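Local coordinates for bacterial leucyl aminopeptidase (Legionella pneumophila, PDB 6ESL), which removes amino-terminal residues, classically leucine, from peptides as a secreted zinc aminopeptidase that serves nutrient acquisition during intracellular infection of amoebas, at the interface of chains A and B. Coordinates in Å, arbitrary orientation; residue numbers count along the deposited sequence, not the author numbering. Chains: chain A/B, Bacterial leucyl aminopeptidase.

Contact 1: the interface of chains A and B. Residues chain A 301, 306, 310, 313, 326; chain B 301, 306, 310, 313, 326.
A:Arg306 and B:Arg306 run past each other in opposite directions at the start of helix 306-320, their guanidinium planes parallel to within 1°. Each planar head is sandwiched by the partner: A:Arg306 CZ has B:Arg306 CA 3.6 Å away over one face, and the backbone carbonyl B:Thr301 O lies 3.3 Å from the same CZ over the other. The carbonyl meets the cation face-on, without a hydrogen bond; the electrostatic attraction may offset some of the repulsion between the arginines, with A:Arg306 NE 5.1 Å from B:Arg306 NE. With CG anti to the backbone N (chi1 -178°) and the chain extended to NE, A:Arg306 reaches across to this slot.

One turn further on, A:Asn310 CB lies over the centre of the B:Tyr326 ring, and the parallel amide, 4° from the ring plane, is displaced over the CD1-CE1 side. Its ND2 also meets the methyl CG2 of B:Thr301 tip to tip at 3.3 Å. The two asparagine amides stand nearly perpendicular, A:Asn310 OD1 3.6 Å from B:Asn310 OD1.

This close layering gives way to looser contact at the tyrosine tips, where A:Tyr326 OH is 3.6 Å and A:Ala313 CB 4.2 Å from B:Tyr326 OH. Asparagine-tyrosine and threonine-arginine contacts recur with the chains exchanged, and this seam of helix 306-320 against the partner's helix, loop and strand 324-327 joins the catalytic regions of two copies, plausibly as a dimer.

Contact 2: the interface of chains A and B. Residues chain A 58, 61-62; chain B 213-214, 258.
Helix 57-67 of chain A docks on a loop of chain B belonging to its M28 zinc peptidase core. That loop, with B:Leu213 and B:Asp214, follows the metal-binding B:His209 closely in sequence, and B:Arg258, at the end of the 3-10 helix 256-258, directly follows the zinc ligand B:Glu257. The principal probe is A:Glu58, in the first turn of its helix, with CG anti to the backbone N (chi1 -164°) and the chain extended so that its carboxylate reaches the loop.

The backbone amide B:Asp214 N donates a nearly straight hydrogen bond to A:Glu58 OE2 (3.0 Å, 162° at H), arriving from above the carboxylate plane, 36° out of it. The carboxylate oxygen B:Asp214 OD2 comes within 3.1 Å of the same A:Glu58 OE2. Two ionised carboxylates would repel at this range, and a shared proton, or a raised pKa of one carboxylate, might ease the repulsion, though protons are not seen.

B:Leu213 crosses the aliphatic stem of the glutamate, its CD1 methyl 3.7 Å from A:Glu58 CG. A:Ile62, one turn along the helix, extends this apolar contact more loosely, its CD1 4.2 Å from B:Leu213 CD1.

On the wet side the arginine works through solvent. B:Arg258 NH1 lies 2.9 Å from water 2, which sits in plane at the guanidinium edge and also hydrogen-bonds A:Glu58 OE2 at 2.8 Å. A:Glu58 OE2 and B:Arg258 NH1, 4.8 Å apart, would carry opposite charges and are linked by water 2 without touching. Water 1 bridges the same NH1 to the helix-start amide A:Glu58 N, at 3.0 Å from that nitrogen.

Contact 1: the interface of chains A and B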
loop_
_atom_site.group_PDB
_atom_site.type_symbol
_atom_site.label_atom_id
_atom_site.label_comp_id
_atom_site.label_asym_id
_atom_site.label_seq_id
_atom_site.Cartn_x
_atom_site.Cartn_y
_atom_site.Cartn_z
ATOM N N THR A 301 -2.826 -7.637 -1.449
ATOM C CA THR A 301 -1.714 -6.799 -0.998
ATOM C C THR A 301 -0.385 -7.492 -0.945
ATOM O O THR A 301 0.570 -6.808 -0.673
ATOM C CB THR A 301 -1.996 -6.213 0.413
ATOM O OG1 THR A 301 -2.084 -7.273 1.426
ATOM C CG2 THR A 301 -3.227 -5.369 0.342
ATOM N N ARG A 306 2.434 -1.631 -4.392
ATOM C CA ARG A 306 1.690 -0.816 -3.486
ATOM C C ARG A 306 0.983 0.415 -4.087
ATOM O O ARG A 306 -0.216 0.624 -3.850
ATOM C CB ARG A 306 2.621 -0.406 -2.339
ATOM C CG ARG A 306 1.910 0.423 -1.303
ATOM C CD ARG A 306 2.969 0.782 -0.247
ATOM N NE ARG A 306 2.306 1.498 0.785
ATOM C CZ ARG A 306 2.813 1.835 1.973
ATOM N NH1 ARG A 306 4.027 1.409 2.303
ATOM N NH2 ARG A 306 2.038 2.486 2.850
ATOM N N ASN A 310 -3.179 0.785 -4.525
ATOM C CA ASN A 310 -3.921 1.964 -4.058
ATOM C C ASN A 310 -4.704 2.623 -5.152
ATOM O O ASN A 310 -5.844 3.051 -4.928
ATOM C CB ASN A 310 -2.957 3.017 -3.433
ATOM C CG ASN A 310 -2.395 2.572 -2.064
ATOM O OD1 ASN A 310 -3.044 1.818 -1.309
ATOM N ND2 ASN A 310 -1.201 3.103 -1.723
ATOM N N ALA A 313 -7.904 0.774 -5.662
ATOM C CA ALA A 313 -8.862 1.119 -4.636
ATOM C C ALA A 313 -9.618 2.414 -5.009
ATOM O O ALA A 313 -10.848 2.458 -4.942
ATOM C CB ALA A 313 -8.176 1.225 -3.271
ATOM N N TYR A 326 -9.188 -5.335 1.794
ATOM C CA TYR A 326 -7.839 -5.849 1.513
ATOM C C TYR A 326 -7.622 -7.224 2.067
ATOM O O TYR A 326 -8.131 -7.642 3.128
ATOM C CB TYR A 326 -6.762 -4.880 2.096
ATOM C CG TYR A 326 -6.960 -3.473 1.653
ATOM C CD1 TYR A 326 -6.494 -2.998 0.404
ATOM C CD2 TYR A 326 -7.734 -2.623 2.451
ATOM C CE1 TYR A 326 -6.736 -1.677 -0.029
ATOM C CE2 TYR A 326 -7.989 -1.332 2.028
ATOM C CZ TYR A 326 -7.486 -0.849 0.810
ATOM O OH TYR A 326 -7.803 0.485 0.536
ATOM N N THR B 301 2.076 7.079 1.446
ATOM C CA THR B 301 2.597 5.767 1.100
ATOM C C THR B 301 4.117 5.577 1.131
ATOM O O THR B 301 4.593 4.455 0.941
ATOM C CB THR B 301 2.027 5.331 -0.260
ATOM O OG1 THR B 301 2.543 6.186 -1.285
ATOM C CG2 THR B 301 0.506 5.446 -0.243
ATOM N N ARG B 306 2.623 -0.674 4.868
ATOM C CA ARG B 306 1.539 -0.897 3.942
ATOM C C ARG B 306 0.250 -1.369 4.566
ATOM O O ARG B 306 -0.817 -0.764 4.311
ATOM C CB ARG B 306 2.040 -1.862 2.826
ATOM C CG ARG B 306 0.913 -2.386 1.922
ATOM C CD ARG B 306 1.473 -3.196 0.785
ATOM N NE ARG B 306 0.509 -3.167 -0.336
ATOM C CZ ARG B 306 0.743 -3.727 -1.535
ATOM N NH1 ARG B 306 1.921 -4.329 -1.803
ATOM N NH2 ARG B 306 -0.206 -3.724 -2.455
ATOM N N ASN B 310 -3.212 0.975 4.897
ATOM C CA ASN B 310 -4.539 0.472 4.438
ATOM C C ASN B 310 -5.577 0.449 5.533
ATOM O O ASN B 310 -6.722 0.806 5.296
ATOM C CB ASN B 310 -4.441 -0.949 3.840
ATOM C CG ASN B 310 -3.661 -1.004 2.506
ATOM O OD1 ASN B 310 -3.536 0.004 1.787
ATOM N ND2 ASN B 310 -3.227 -2.248 2.121
ATOM N N ALA B 313 -6.962 3.874 5.976
ATOM C CA ALA B 313 -7.949 4.158 4.919
ATOM C C ALA B 313 -9.316 3.632 5.316
ATOM O O ALA B 313 -10.303 4.346 5.202
ATOM C CB ALA B 313 -7.466 3.588 3.563
ATOM N N TYR B 326 -4.195 9.226 -1.744
ATOM C CA TYR B 326 -2.819 8.735 -1.477
ATOM C C TYR B 326 -1.764 9.650 -2.076
ATOM O O TYR B 326 -1.927 10.264 -3.162
ATOM C CB TYR B 326 -2.635 7.319 -2.083
ATOM C CG TYR B 326 -3.685 6.356 -1.611
ATOM C CD1 TYR B 326 -3.608 5.705 -0.387
ATOM C CD2 TYR B 326 -4.858 6.210 -2.346
ATOM C CE1 TYR B 326 -4.663 4.888 0.068
ATOM C CE2 TYR B 326 -5.905 5.422 -1.886
ATOM C CZ TYR B 326 -5.793 4.742 -0.703
ATOM O OH TYR B 326 -6.870 3.909 -0.293
#

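Contact 2: the interface of chains A and B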
loop_
_atom_site.group_PDB
_atom_site.type_symbol
_atom_site.label_atom_id
_atom_site.label_comp_id
_atom_site.label_asym_id
_atom_site.label_seq_id
_atom_site.Cartn_x
_atom_site.Cartn_y
_atom_site.Cartn_z
ATOM N N GLU A 58 18.623 25.487 9.037
ATOM C CA GLU A 58 17.336 26.022 8.633
ATOM C C GLU A 58 17.341 26.422 7.133
ATOM O O GLU A 58 16.322 26.301 6.400
ATOM C CB GLU A 58 16.997 27.241 9.504
ATOM C CG GLU A 58 15.525 27.633 9.429
ATOM C CD GLU A 58 15.096 28.424 10.661
ATOM O OE1 GLU A 58 15.004 29.600 10.409
ATOM O OE2 GLU A 58 14.998 27.937 11.829
ATOM N N THR A 61 16.438 23.475 5.308
ATOM C CA THR A 61 15.007 23.243 5.327
ATOM C C THR A 61 14.276 24.041 4.188
ATOM O O THR A 61 13.424 23.452 3.476
ATOM C CB THR A 61 14.386 23.599 6.707
ATOM O OG1 THR A 61 14.987 22.731 7.688
ATOM C CG2 THR A 61 12.838 23.440 6.688
ATOM N N ILE A 62 14.617 25.278 4.069
ATOM C CA ILE A 62 14.060 26.180 3.058
ATOM C C ILE A 62 14.413 25.598 1.671
ATOM O O ILE A 62 13.523 25.390 0.850
ATOM C CB ILE A 62 14.575 27.586 3.152
ATOM C CG1 ILE A 62 14.206 28.298 4.507
ATOM C CG2 ILE A 62 14.013 28.470 2.030
ATOM C CD1 ILE A 62 12.799 28.046 4.999
ATOM N N LEU B 213 10.260 26.258 13.192
ATOM C CA LEU B 213 11.524 26.933 12.885
ATOM C C LEU B 213 11.740 28.119 13.882
ATOM O O LEU B 213 10.859 28.466 14.685
ATOM C CB LEU B 213 11.536 27.442 11.437
ATOM C CG LEU B 213 11.379 26.538 10.244
ATOM C CD1 LEU B 213 11.860 27.195 9.001
ATOM C CD2 LEU B 213 12.144 25.315 10.607
ATOM N N ASP B 214 12.909 28.727 13.769
ATOM C CA ASP B 214 13.197 29.990 14.395
ATOM C C ASP B 214 12.528 31.186 13.746
ATOM O O ASP B 214 11.867 31.080 12.718
ATOM C CB ASP B 214 14.700 30.264 14.473
ATOM C CG ASP B 214 15.459 29.195 15.213
ATOM O OD1 ASP B 214 15.131 28.953 16.391
ATOM O OD2 ASP B 214 16.355 28.578 14.560
ATOM N N ARG B 258 14.428 19.813 12.764
ATOM C CA ARG B 258 15.925 19.688 12.711
ATOM C C ARG B 258 16.336 18.376 12.077
ATOM O O ARG B 258 17.520 18.051 12.050
ATOM C CB ARG B 258 16.545 19.828 14.086
ATOM C CG ARG B 258 16.003 21.114 14.832
ATOM C CD ARG B 258 16.505 22.396 14.162
ATOM N NE ARG B 258 17.931 22.414 14.092
ATOM C CZ ARG B 258 18.658 23.437 13.603
ATOM N NH1 ARG B 258 18.087 24.597 13.220
ATOM N NH2 ARG B 258 19.980 23.392 13.669
HETATM O O HOH W 1 19.577 26.635 11.586
HETATM O O HOH W 2 15.306 25.193 12.472
#

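The C-alpha centres of contact 1 and contact 2 are about 32 Å apart, and the two share no residue or secondary-structure element. Contact 1 straddles the two-fold axis, so both copies of the same segments take part, whereas contact 2 joins unlike segments and so recurs at a second place with the chains exchanged. A central seam is thus flanked by two peripheral braces, in which an amino-terminal helix of one chain lies against the partner's zinc peptidase core. This reciprocal embrace suggests that dimerisation could influence the surroundings of each active site, although the structure alone does not show it.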